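Local coordinates for protein putative metalloprotease II (Bacteroides fragilis, PDB 4ON1) that binds a zinc ion and probably works as an extracellular metalloendopeptidase of the fragilysin type, cleaving peptide bonds within proteins, at residues Q90-T94 with Y106-D111; K136-T142 with I153-D159; Q279-I285 with G314-A320; G305-N311 with E375-K379. All coordinates share one frame. Residue numbers count along the deposited sequence, not the author numbering.

Contact 1. Residues Q90-T94 with Y106-D111; sequences QSYAT and YIVYKD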
# COMPACT_ATOMS: atom_id res chain seq x y z
N GLN A 90 13.52 -8.86 0.56
CA GLN A 90 14.41 -9.97 0.83
C GLN A 90 13.66 -11.15 1.46
O GLN A 90 14.16 -12.27 1.46
CB GLN A 90 15.57 -9.52 1.73
CG GLN A 90 16.54 -8.59 1.01
CD GLN A 90 17.68 -8.13 1.88
OE1 GLN A 90 17.92 -8.68 2.96
NE2 GLN A 90 18.41 -7.12 1.41
N SER A 91 12.45 -10.89 1.97
CA SER A 91 11.66 -11.91 2.67
C SER A 91 10.45 -12.41 1.88
O SER A 91 9.85 -13.43 2.22
CB SER A 91 11.17 -11.36 4.00
OG SER A 91 12.26 -10.91 4.78
N TYR A 92 10.05 -11.66 0.85
CA TYR A 92 8.87 -12.02 0.09
C TYR A 92 8.89 -11.28 -1.24
O TYR A 92 9.65 -10.33 -1.42
CB TYR A 92 7.60 -11.69 0.88
CG TYR A 92 7.48 -10.21 1.14
CD1 TYR A 92 6.90 -9.36 0.20
CD2 TYR A 92 7.98 -9.65 2.31
CE1 TYR A 92 6.80 -8.02 0.42
CE2 TYR A 92 7.90 -8.30 2.54
CZ TYR A 92 7.31 -7.49 1.59
OH TYR A 92 7.22 -6.14 1.79
N ALA A 93 8.02 -11.68 -2.15
CA ALA A 93 7.84 -10.94 -3.39
C ALA A 93 6.40 -11.08 -3.82
O ALA A 93 5.72 -12.04 -3.42
CB ALA A 93 8.78 -11.45 -4.49
N THR A 94 5.91 -10.12 -4.59
CA THR A 94 4.53 -10.15 -5.05
C THR A 94 4.44 -9.67 -6.48
O THR A 94 5.29 -8.92 -6.95
CB THR A 94 3.59 -9.25 -4.20
OG1 THR A 94 3.90 -7.88 -4.44
CG2 THR A 94 3.72 -9.56 -2.71
N TYR A 106 -0.38 -12.24 -6.50
CA TYR A 106 0.40 -13.47 -6.32
C TYR A 106 1.46 -13.20 -5.26
O TYR A 106 2.24 -12.26 -5.40
CB TYR A 106 1.07 -13.92 -7.63
CG TYR A 106 0.11 -14.19 -8.77
CD1 TYR A 106 -0.32 -15.47 -9.05
CD2 TYR A 106 -0.36 -13.15 -9.56
CE1 TYR A 106 -1.19 -15.72 -10.09
CE2 TYR A 106 -1.23 -13.38 -10.60
CZ TYR A 106 -1.65 -14.67 -10.86
OH TYR A 106 -2.52 -14.91 -11.90
N ILE A 107 1.47 -14.02 -4.21
CA ILE A 107 2.31 -13.75 -3.04
C ILE A 107 3.24 -14.93 -2.76
O ILE A 107 2.79 -16.07 -2.66
CB ILE A 107 1.42 -13.46 -1.80
CG1 ILE A 107 0.48 -12.27 -2.08
CG2 ILE A 107 2.26 -13.24 -0.55
CD1 ILE A 107 -0.81 -12.30 -1.27
N VAL A 108 4.54 -14.65 -2.67
CA VAL A 108 5.53 -15.66 -2.34
C VAL A 108 6.45 -15.18 -1.22
O VAL A 108 7.04 -14.11 -1.31
CB VAL A 108 6.40 -16.04 -3.58
CG1 VAL A 108 5.59 -16.85 -4.56
CG2 VAL A 108 6.95 -14.80 -4.29
N TYR A 109 6.57 -15.98 -0.17
CA TYR A 109 7.49 -15.71 0.93
C TYR A 109 8.70 -16.63 0.87
O TYR A 109 8.57 -17.79 0.52
CB TYR A 109 6.78 -15.87 2.28
CG TYR A 109 6.04 -14.63 2.72
CD1 TYR A 109 4.88 -14.22 2.08
CD2 TYR A 109 6.50 -13.89 3.80
CE1 TYR A 109 4.21 -13.08 2.49
CE2 TYR A 109 5.83 -12.76 4.22
CZ TYR A 109 4.69 -12.36 3.56
OH TYR A 109 4.02 -11.24 3.98
N LYS A 110 9.87 -16.11 1.21
CA LYS A 110 11.08 -16.92 1.13
C LYS A 110 11.07 -18.04 2.16
O LYS A 110 11.41 -19.19 1.86
CB LYS A 110 12.34 -16.07 1.31
CG LYS A 110 13.61 -16.90 1.23
CD LYS A 110 14.87 -16.04 1.24
CE LYS A 110 14.92 -15.16 2.47
NZ LYS A 110 16.19 -14.37 2.53
N ASP A 111 10.66 -17.70 3.38
CA ASP A 111 10.65 -18.67 4.47
C ASP A 111 9.38 -19.53 4.41
O ASP A 111 8.27 -19.00 4.43
CB ASP A 111 10.74 -17.94 5.81
CG ASP A 111 10.71 -18.90 6.99
OD1 ASP A 111 11.80 -19.35 7.42
OD2 ASP A 111 9.60 -19.21 7.48
O HOH W 1 16.46 -12.96 0.38
O HOH W 2 10.08 -15.01 4.36
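Backbone hydrogen bonds pair the two segments in antiparallel fashion: Ala93 N reaches Val108 O at 2.8 Å, Val108 N reaches Ala93 O at 3.0 Å, and Lys110 N closes the ladder on Ser91 O at 2.9 Å. Ala93–Val108 is therefore a hydrogen-bonded pair, flanked by the non-hydrogen-bonded pairs Tyr92–Tyr109 and Thr94–Ile107. These are the outer ends of the beta hairpin formed by strands 92-99 and 102-109 in the N-terminal domain of fragilysin type. Apolar contacts differ between the faces. On one, Ala93 CB meets Val108 CG2 at 3.8 Å; the small Ala93 and the compact, beta-branched Val108 lie under helix 28-35. On the other, Tyr92 CB sits 3.7 Å above the centroid of the Tyr109 ring, a CH-pi contact; the hydroxyls of Tyr92 and Tyr109 hydrogen-bond to Glu68 and His218, respectively. Polar links finish the open end, where water 1 joins Gln90 O to Lys110 NZ, water 2 joins Ser91 O to Asp111 N, and Asp111 caps helix 112-126 through Arg114 N.

Contact 2. Residues K136-T142 with I153-D159; sequences KIVVCNT and IKNIRID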
# COMPACT_ATOMS: atom_id res chain seq x y z
N LYS A 136 -13.11 -19.10 -6.54
CA LYS A 136 -11.85 -19.16 -5.79
C LYS A 136 -11.27 -17.79 -5.41
O LYS A 136 -10.45 -17.25 -6.15
CB LYS A 136 -10.81 -19.93 -6.59
CG LYS A 136 -11.11 -21.42 -6.80
CD LYS A 136 -9.94 -22.09 -7.53
CE LYS A 136 -9.99 -23.61 -7.42
NZ LYS A 136 -11.17 -24.19 -8.12
N ILE A 137 -11.68 -17.23 -4.28
CA ILE A 137 -11.03 -16.01 -3.79
C ILE A 137 -9.56 -16.28 -3.45
O ILE A 137 -8.67 -15.51 -3.82
CB ILE A 137 -11.72 -15.42 -2.55
CG1 ILE A 137 -13.16 -15.01 -2.85
CG2 ILE A 137 -10.95 -14.21 -2.03
CD1 ILE A 137 -13.81 -14.23 -1.72
N VAL A 138 -9.32 -17.37 -2.73
CA VAL A 138 -7.97 -17.74 -2.33
C VAL A 138 -7.54 -19.08 -2.93
O VAL A 138 -8.21 -20.09 -2.73
CB VAL A 138 -7.83 -17.82 -0.80
CG1 VAL A 138 -6.44 -18.32 -0.43
CG2 VAL A 138 -8.12 -16.46 -0.16
N VAL A 139 -6.44 -19.07 -3.67
CA VAL A 139 -5.86 -20.31 -4.18
C VAL A 139 -4.45 -20.50 -3.63
O VAL A 139 -3.63 -19.59 -3.69
CB VAL A 139 -5.81 -20.33 -5.72
CG1 VAL A 139 -5.07 -21.56 -6.22
CG2 VAL A 139 -7.22 -20.29 -6.29
N CYS A 140 -4.18 -21.67 -3.05
CA CYS A 140 -2.84 -21.99 -2.57
C CYS A 140 -2.20 -23.02 -3.47
O CYS A 140 -2.72 -24.13 -3.62
CB CYS A 140 -2.89 -22.52 -1.13
SG CYS A 140 -3.66 -21.40 0.07
N ASN A 141 -1.09 -22.66 -4.10
CA ASN A 141 -0.36 -23.58 -4.97
C ASN A 141 0.75 -24.30 -4.21
O ASN A 141 1.63 -23.67 -3.62
CB ASN A 141 0.20 -22.85 -6.18
CG ASN A 141 -0.89 -22.40 -7.15
OD1 ASN A 141 -1.53 -23.23 -7.80
ND2 ASN A 141 -1.09 -21.09 -7.26
N THR A 142 0.69 -25.63 -4.22
CA THR A 142 1.62 -26.45 -3.45
C THR A 142 2.46 -27.38 -4.32
O THR A 142 2.17 -27.57 -5.50
CB THR A 142 0.87 -27.29 -2.40
OG1 THR A 142 0.13 -28.32 -3.06
CG2 THR A 142 -0.09 -26.41 -1.62
N ILE A 153 3.70 -25.20 0.49
CA ILE A 153 3.06 -24.15 -0.30
C ILE A 153 4.09 -23.31 -1.06
O ILE A 153 5.06 -22.82 -0.48
CB ILE A 153 2.20 -23.24 0.59
CG1 ILE A 153 1.10 -24.08 1.23
CG2 ILE A 153 1.58 -22.10 -0.23
CD1 ILE A 153 0.18 -23.31 2.11
N LYS A 154 3.87 -23.17 -2.36
CA LYS A 154 4.76 -22.43 -3.25
C LYS A 154 4.41 -20.94 -3.29
O LYS A 154 5.27 -20.06 -3.14
CB LYS A 154 4.68 -23.01 -4.67
CG LYS A 154 4.89 -24.53 -4.75
CD LYS A 154 6.31 -24.88 -5.14
CE LYS A 154 6.38 -25.29 -6.59
NZ LYS A 154 7.78 -25.32 -7.09
N ASN A 155 3.13 -20.67 -3.54
CA ASN A 155 2.61 -19.32 -3.62
C ASN A 155 1.14 -19.24 -3.23
O ASN A 155 0.46 -20.26 -3.12
CB ASN A 155 2.78 -18.78 -5.04
CG ASN A 155 2.01 -19.59 -6.05
OD1 ASN A 155 0.79 -19.44 -6.18
ND2 ASN A 155 2.71 -20.45 -6.78
N ILE A 156 0.67 -18.02 -3.06
CA ILE A 156 -0.73 -17.74 -2.77
C ILE A 156 -1.26 -16.80 -3.85
O ILE A 156 -0.61 -15.82 -4.19
CB ILE A 156 -0.91 -17.08 -1.39
CG1 ILE A 156 -0.37 -17.97 -0.28
CG2 ILE A 156 -2.37 -16.81 -1.14
CD1 ILE A 156 -0.95 -19.35 -0.31
N ARG A 157 -2.44 -17.11 -4.37
CA ARG A 157 -3.09 -16.29 -5.38
C ARG A 157 -4.41 -15.76 -4.82
O ARG A 157 -5.32 -16.54 -4.53
CB ARG A 157 -3.34 -17.12 -6.65
CG ARG A 157 -4.00 -16.38 -7.80
CD ARG A 157 -4.49 -17.40 -8.81
NE ARG A 157 -4.84 -16.81 -10.09
CZ ARG A 157 -6.03 -16.28 -10.37
NH1 ARG A 157 -6.98 -16.25 -9.45
NH2 ARG A 157 -6.26 -15.78 -11.58
N ILE A 158 -4.50 -14.45 -4.65
CA ILE A 158 -5.67 -13.82 -4.05
C ILE A 158 -6.41 -12.97 -5.08
O ILE A 158 -5.81 -12.11 -5.72
CB ILE A 158 -5.30 -12.92 -2.86
CG1 ILE A 158 -4.40 -13.67 -1.88
CG2 ILE A 158 -6.56 -12.42 -2.17
CD1 ILE A 158 -5.15 -14.77 -1.15
N ASP A 159 -7.71 -13.19 -5.22
CA ASP A 159 -8.51 -12.32 -6.07
C ASP A 159 -8.97 -11.11 -5.26
O ASP A 159 -9.91 -11.20 -4.48
CB ASP A 159 -9.71 -13.08 -6.64
CG ASP A 159 -10.35 -12.36 -7.82
OD1 ASP A 159 -10.78 -13.05 -8.77
OD2 ASP A 159 -10.44 -11.11 -7.79
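Val138, Cys140, Ile156 and Ile158 share one face of this two-stranded pairing and form its apolar centre. Val138 CG2 lies 3.6 Å from Ile158 CD1, and Cys140 SG 3.4 Å from Ile156 CD1; beta-branched chains suit an extended backbone, and Ile156 and Ile158 also pack against helix 112-126. Thr142 CG2, 3.9 Å from Ile153 CG1, extends this face to a more exposed end. Between the side chains runs the antiparallel ladder, with Val139 N to Arg157 O at 2.9 Å, Arg157 N to Val139 O at 2.8 Å and Asp159 N to Ile137 O at 2.9 Å. The other face is more polar. Asn141 ND2 donates to Asn155 OD1 at 2.7 Å, an amide pair across a hydrogen-bonded site, while Arg157 turns its guanidinium to Glu49 in a salt bridge. At the far end of the strand, Asp159 caps the following helix at Lys162 N. Near the exposed end Asn141 O accepts from Lys154 N at 2.6 Å and only weakly from Asn155 N at 3.4 Å. Two residues thus face one, the signature of a classic beta bulge, here set in a beta hairpin at the edge of the N-terminal domain's sheet.

Contact 3. Residues Q279-I285 with G314-A320; sequences QDKKPYI and GNFEVAA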
# COMPACT_ATOMS: atom_id res chain seq x y z
N GLN A 279 12.31 13.23 15.39
CA GLN A 279 11.74 13.04 14.06
C GLN A 279 10.27 13.43 14.03
O GLN A 279 9.44 12.76 13.40
CB GLN A 279 11.91 11.59 13.60
CG GLN A 279 13.35 11.07 13.66
CD GLN A 279 13.47 9.68 13.06
OE1 GLN A 279 13.09 9.45 11.91
NE2 GLN A 279 14.00 8.75 13.84
N ASP A 280 9.95 14.53 14.70
CA ASP A 280 8.56 14.92 14.94
C ASP A 280 7.90 15.68 13.77
O ASP A 280 6.71 16.00 13.83
CB ASP A 280 8.50 15.77 16.21
CG ASP A 280 9.33 17.04 16.09
OD1 ASP A 280 10.57 16.93 15.98
OD2 ASP A 280 8.74 18.15 16.11
N LYS A 281 8.66 15.94 12.71
CA LYS A 281 8.17 16.74 11.60
C LYS A 281 7.91 15.91 10.35
O LYS A 281 7.97 16.42 9.24
CB LYS A 281 9.17 17.85 11.29
CG LYS A 281 9.36 18.85 12.42
CD LYS A 281 10.39 19.91 12.03
CE LYS A 281 10.29 21.14 12.90
NZ LYS A 281 11.27 22.18 12.45
N LYS A 282 7.60 14.63 10.56
CA LYS A 282 7.26 13.72 9.48
C LYS A 282 5.86 13.19 9.70
O LYS A 282 5.38 13.17 10.83
CB LYS A 282 8.25 12.54 9.41
CG LYS A 282 9.71 12.93 9.29
CD LYS A 282 10.59 11.68 9.37
CE LYS A 282 12.06 12.04 9.53
NZ LYS A 282 12.88 10.81 9.67
N PRO A 283 5.18 12.76 8.62
CA PRO A 283 3.88 12.10 8.74
C PRO A 283 4.06 10.72 9.33
O PRO A 283 4.92 9.98 8.85
CB PRO A 283 3.37 12.01 7.29
CG PRO A 283 4.26 12.93 6.49
CD PRO A 283 5.58 12.94 7.21
N TYR A 284 3.26 10.37 10.33
CA TYR A 284 3.30 9.04 10.93
C TYR A 284 1.97 8.33 10.75
O TYR A 284 0.93 8.90 11.06
CB TYR A 284 3.63 9.13 12.42
CG TYR A 284 5.08 9.42 12.73
CD1 TYR A 284 5.59 10.69 12.59
CD2 TYR A 284 5.91 8.42 13.20
CE1 TYR A 284 6.92 10.96 12.88
CE2 TYR A 284 7.24 8.68 13.50
CZ TYR A 284 7.73 9.95 13.34
OH TYR A 284 9.04 10.21 13.63
N ILE A 285 2.00 7.09 10.26
CA ILE A 285 0.77 6.34 10.12
C ILE A 285 0.84 5.01 10.85
O ILE A 285 1.77 4.23 10.65
CB ILE A 285 0.42 6.10 8.63
CG1 ILE A 285 0.24 7.44 7.91
CG2 ILE A 285 -0.89 5.33 8.51
CD1 ILE A 285 1.37 7.76 6.98
N GLY A 314 5.24 20.19 13.42
CA GLY A 314 6.05 19.39 14.32
C GLY A 314 5.24 18.66 15.38
O GLY A 314 4.02 18.56 15.27
N ASN A 315 5.94 18.12 16.38
CA ASN A 315 5.31 17.43 17.51
C ASN A 315 4.34 16.33 17.09
O ASN A 315 3.30 16.14 17.72
CB ASN A 315 4.59 18.44 18.42
CG ASN A 315 4.19 17.84 19.76
OD1 ASN A 315 3.06 17.99 20.22
ND2 ASN A 315 5.13 17.14 20.39
N PHE A 316 4.68 15.61 16.03
CA PHE A 316 3.90 14.46 15.58
C PHE A 316 2.43 14.81 15.32
O PHE A 316 1.54 13.98 15.48
CB PHE A 316 4.00 13.33 16.61
CG PHE A 316 5.42 12.92 16.92
CD1 PHE A 316 6.10 12.05 16.07
CD2 PHE A 316 6.08 13.41 18.03
CE1 PHE A 316 7.41 11.68 16.33
CE2 PHE A 316 7.40 13.05 18.30
CZ PHE A 316 8.06 12.18 17.45
N GLU A 317 2.18 16.05 14.91
CA GLU A 317 0.81 16.51 14.66
C GLU A 317 0.26 15.96 13.36
O GLU A 317 -0.96 15.93 13.17
CB GLU A 317 0.75 18.03 14.65
CG GLU A 317 0.83 18.65 16.04
CD GLU A 317 1.12 20.13 16.00
OE1 GLU A 317 0.97 20.74 14.92
OE2 GLU A 317 1.50 20.68 17.05
N VAL A 318 1.15 15.56 12.45
CA VAL A 318 0.71 14.97 11.19
C VAL A 318 0.73 13.46 11.30
O VAL A 318 1.78 12.84 11.30
CB VAL A 318 1.61 15.41 10.00
CG1 VAL A 318 1.14 14.73 8.71
CG2 VAL A 318 1.59 16.92 9.83
N ALA A 319 -0.45 12.87 11.43
CA ALA A 319 -0.54 11.45 11.66
C ALA A 319 -1.84 10.88 11.15
O ALA A 319 -2.81 11.61 10.90
CB ALA A 319 -0.38 11.13 13.16
N ALA A 320 -1.86 9.57 10.99
CA ALA A 320 -3.07 8.87 10.61
C ALA A 320 -3.02 7.46 11.15
O ALA A 320 -1.99 7.01 11.64
CB ALA A 320 -3.23 8.85 9.09
O HOH W 3 4.22 15.03 12.31
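Gln279 opens the first segment by offering its carbonyl O to Tyr284 OH at 2.6 Å, which folds the loop back on itself. Asp280 follows and holds the opposite turn: its OD2 accepts from Asn315 N at 2.8 Å and its backbone O from Phe316 N at 3.0 Å, while its CA lies 3.7 Å from the centroid of the Phe316 ring, over the face. Gly314 suits this spot because a CB there would clash with Asp280 OD2. Lys281 brushes Gly314, its CG 3.9 Å from Gly314 CA. Lys282 O takes part through water 3, which also accepts from Val318 N. At Pro283 the segments become apolar, CB lying 3.8 Å from Val318 CG1, and they enter the parallel pairing of strands 284-288 and 319-323, part of the metalloprotease domain's central sheet. Tyr284 N donates to Val318 O at 3.0 Å and Tyr284 O accepts from Ala320 N at 2.9 Å. The Tyr284 ring receives the edge of Phe316 on its face, a T-shaped pair with centroids 5.0 Å apart, beneath helix 259-271. Ile285 CG1 meets Ala320 CB at 3.9 Å; Ile285 also packs on Leu332 and Ile336 of helix 331-340, which carries zinc ligands His334 and His338.

Contact 4. Residues G305-N311 with E375-K379; sequences GVIHLNN and ECIQK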
# COMPACT_ATOMS: atom_id res chain seq x y z
N GLY A 305 -4.81 18.43 4.53
CA GLY A 305 -3.89 19.44 4.06
C GLY A 305 -2.97 19.94 5.15
O GLY A 305 -2.88 21.13 5.41
N VAL A 306 -2.28 19.01 5.80
CA VAL A 306 -1.42 19.34 6.92
C VAL A 306 0.05 19.00 6.64
O VAL A 306 0.92 19.22 7.49
CB VAL A 306 -1.87 18.62 8.20
CG1 VAL A 306 -3.21 19.17 8.66
CG2 VAL A 306 -1.98 17.13 7.94
N ILE A 307 0.33 18.46 5.45
CA ILE A 307 1.71 18.17 5.07
C ILE A 307 2.31 19.32 4.27
O ILE A 307 1.85 19.63 3.17
CB ILE A 307 1.84 16.88 4.25
CG1 ILE A 307 1.53 15.65 5.11
CG2 ILE A 307 3.25 16.76 3.66
CD1 ILE A 307 1.58 14.33 4.36
N HIS A 308 3.32 19.98 4.82
CA HIS A 308 3.96 21.10 4.13
C HIS A 308 5.47 20.84 4.01
O HIS A 308 6.14 20.59 5.02
CB HIS A 308 3.68 22.42 4.86
CG HIS A 308 2.26 22.57 5.32
ND1 HIS A 308 1.19 22.55 4.45
CD2 HIS A 308 1.74 22.74 6.56
CE1 HIS A 308 0.07 22.70 5.14
NE2 HIS A 308 0.37 22.81 6.42
N LEU A 309 6.00 20.89 2.79
CA LEU A 309 7.40 20.55 2.54
C LEU A 309 8.38 21.61 3.05
O LEU A 309 9.48 21.27 3.49
CB LEU A 309 7.63 20.35 1.04
CG LEU A 309 6.80 19.29 0.33
CD1 LEU A 309 7.15 19.24 -1.15
CD2 LEU A 309 7.02 17.93 0.96
N ASN A 310 7.99 22.87 2.98
CA ASN A 310 8.89 23.96 3.34
C ASN A 310 8.81 24.31 4.82
O ASN A 310 9.83 24.61 5.45
CB ASN A 310 8.59 25.19 2.50
CG ASN A 310 8.97 25.00 1.05
OD1 ASN A 310 10.07 24.53 0.74
ND2 ASN A 310 8.06 25.35 0.14
N ASN A 311 7.61 24.29 5.38
CA ASN A 311 7.44 24.50 6.80
C ASN A 311 6.60 23.41 7.44
O ASN A 311 5.43 23.64 7.77
CB ASN A 311 6.83 25.88 7.06
CG ASN A 311 7.69 27.00 6.51
OD1 ASN A 311 8.64 27.44 7.16
ND2 ASN A 311 7.38 27.45 5.30
N GLU A 375 -0.93 23.19 -3.64
CA GLU A 375 -0.87 24.37 -2.79
C GLU A 375 -0.47 24.01 -1.36
O GLU A 375 0.25 24.76 -0.71
CB GLU A 375 -2.20 25.12 -2.81
CG GLU A 375 -2.39 25.92 -4.09
CD GLU A 375 -3.69 26.70 -4.12
OE1 GLU A 375 -4.67 26.23 -3.51
OE2 GLU A 375 -3.72 27.78 -4.74
N CYS A 376 -0.93 22.86 -0.89
CA CYS A 376 -0.63 22.42 0.46
C CYS A 376 0.86 22.13 0.71
O CYS A 376 1.42 22.57 1.71
CB CYS A 376 -1.44 21.17 0.81
SG CYS A 376 -1.05 20.51 2.45
N ILE A 377 1.48 21.38 -0.19
CA ILE A 377 2.87 20.96 0.04
C ILE A 377 3.88 22.09 -0.09
O ILE A 377 4.97 22.01 0.46
CB ILE A 377 3.27 19.82 -0.93
CG1 ILE A 377 3.22 20.30 -2.38
CG2 ILE A 377 2.37 18.61 -0.74
CD1 ILE A 377 3.76 19.28 -3.36
N GLN A 378 3.51 23.15 -0.81
CA GLN A 378 4.40 24.30 -1.02
C GLN A 378 4.55 25.16 0.23
O GLN A 378 5.57 25.82 0.41
CB GLN A 378 3.90 25.17 -2.16
CG GLN A 378 4.17 24.59 -3.54
CD GLN A 378 3.91 25.59 -4.64
OE1 GLN A 378 4.80 26.34 -5.04
NE2 GLN A 378 2.67 25.63 -5.12
N LYS A 379 3.52 25.17 1.07
CA LYS A 379 3.54 25.94 2.31
C LYS A 379 4.69 25.54 3.24
O LYS A 379 5.26 24.46 3.10
CB LYS A 379 2.20 25.81 3.04
CG LYS A 379 1.04 26.43 2.26
CD LYS A 379 -0.30 26.15 2.91
CE LYS A 379 -1.41 26.86 2.15
NZ LYS A 379 -2.76 26.61 2.72
OXT LYS A 379 5.10 26.29 4.12
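Glu375 stays out of reach of the loop, so the contact starts one residue later, at Cys376. Cys376 SG lies against the start of the loop, 3.4 Å from Gly305 C and 3.1 Å from Ile307 O; Gly305 adopts a positive phi, a conformation that a residue without a side chain takes readily. The carbonyl O of Cys376 accepts from His308 ND1 at 2.7 Å, a nearly straight bond that fixes the imidazole beside the end of helix 367-378. Ile377 CB lies 3.8 Å from Leu309 CG, and the Ile377 side chain also packs on Leu340 of helix 331-340, while Ile377 O accepts from Leu309 N at 2.8 Å. Gln378 contributes its backbone O, which Asn310 ND2 reaches at 2.5 Å. Lys379 closes the chain with its terminal carboxylate: O accepts from Asn310 N at 3.2 Å and from Asn311 N at 3.3 Å, and OXT from Asn311 ND2 at 2.8 Å. Asparagine suits both places, since its short amide can donate beside its own backbone NH. The loop therefore answers carbonyl groups at the end of a helix, and the charge of the C terminus, with NH donors from backbone, imidazole and carboxamides, so directional hydrogen bonds, together with the apolar packing of Ile377 on Leu309, tie the last residues to the loop.

Contacts 1 and 2 belong to the N-terminal domain, contacts 3 and 4 to the metalloprotease domain. Contact 1 is the most buried; strand 153-159 of contact 2 borders strand 102-109 of contact 1, with Ile107 N 2.8 Å from Ile156 O, and contact 2 carries the sheet to a more exposed edge. Both rest on antiparallel ladders, whereas contact 3 pairs parallel strands and adds an edge-to-face aromatic pair beside a loop. Contact 4 has no strand pairing and relies on a helix end and carboxylate. It meets contact 3 where Ile307 packs on Pro283 and Val318, and these two approach the zinc site: the side chain of Ala320 lies about 10 Å from the zinc ion and Gly305, in contact 4, about 12 Å from it.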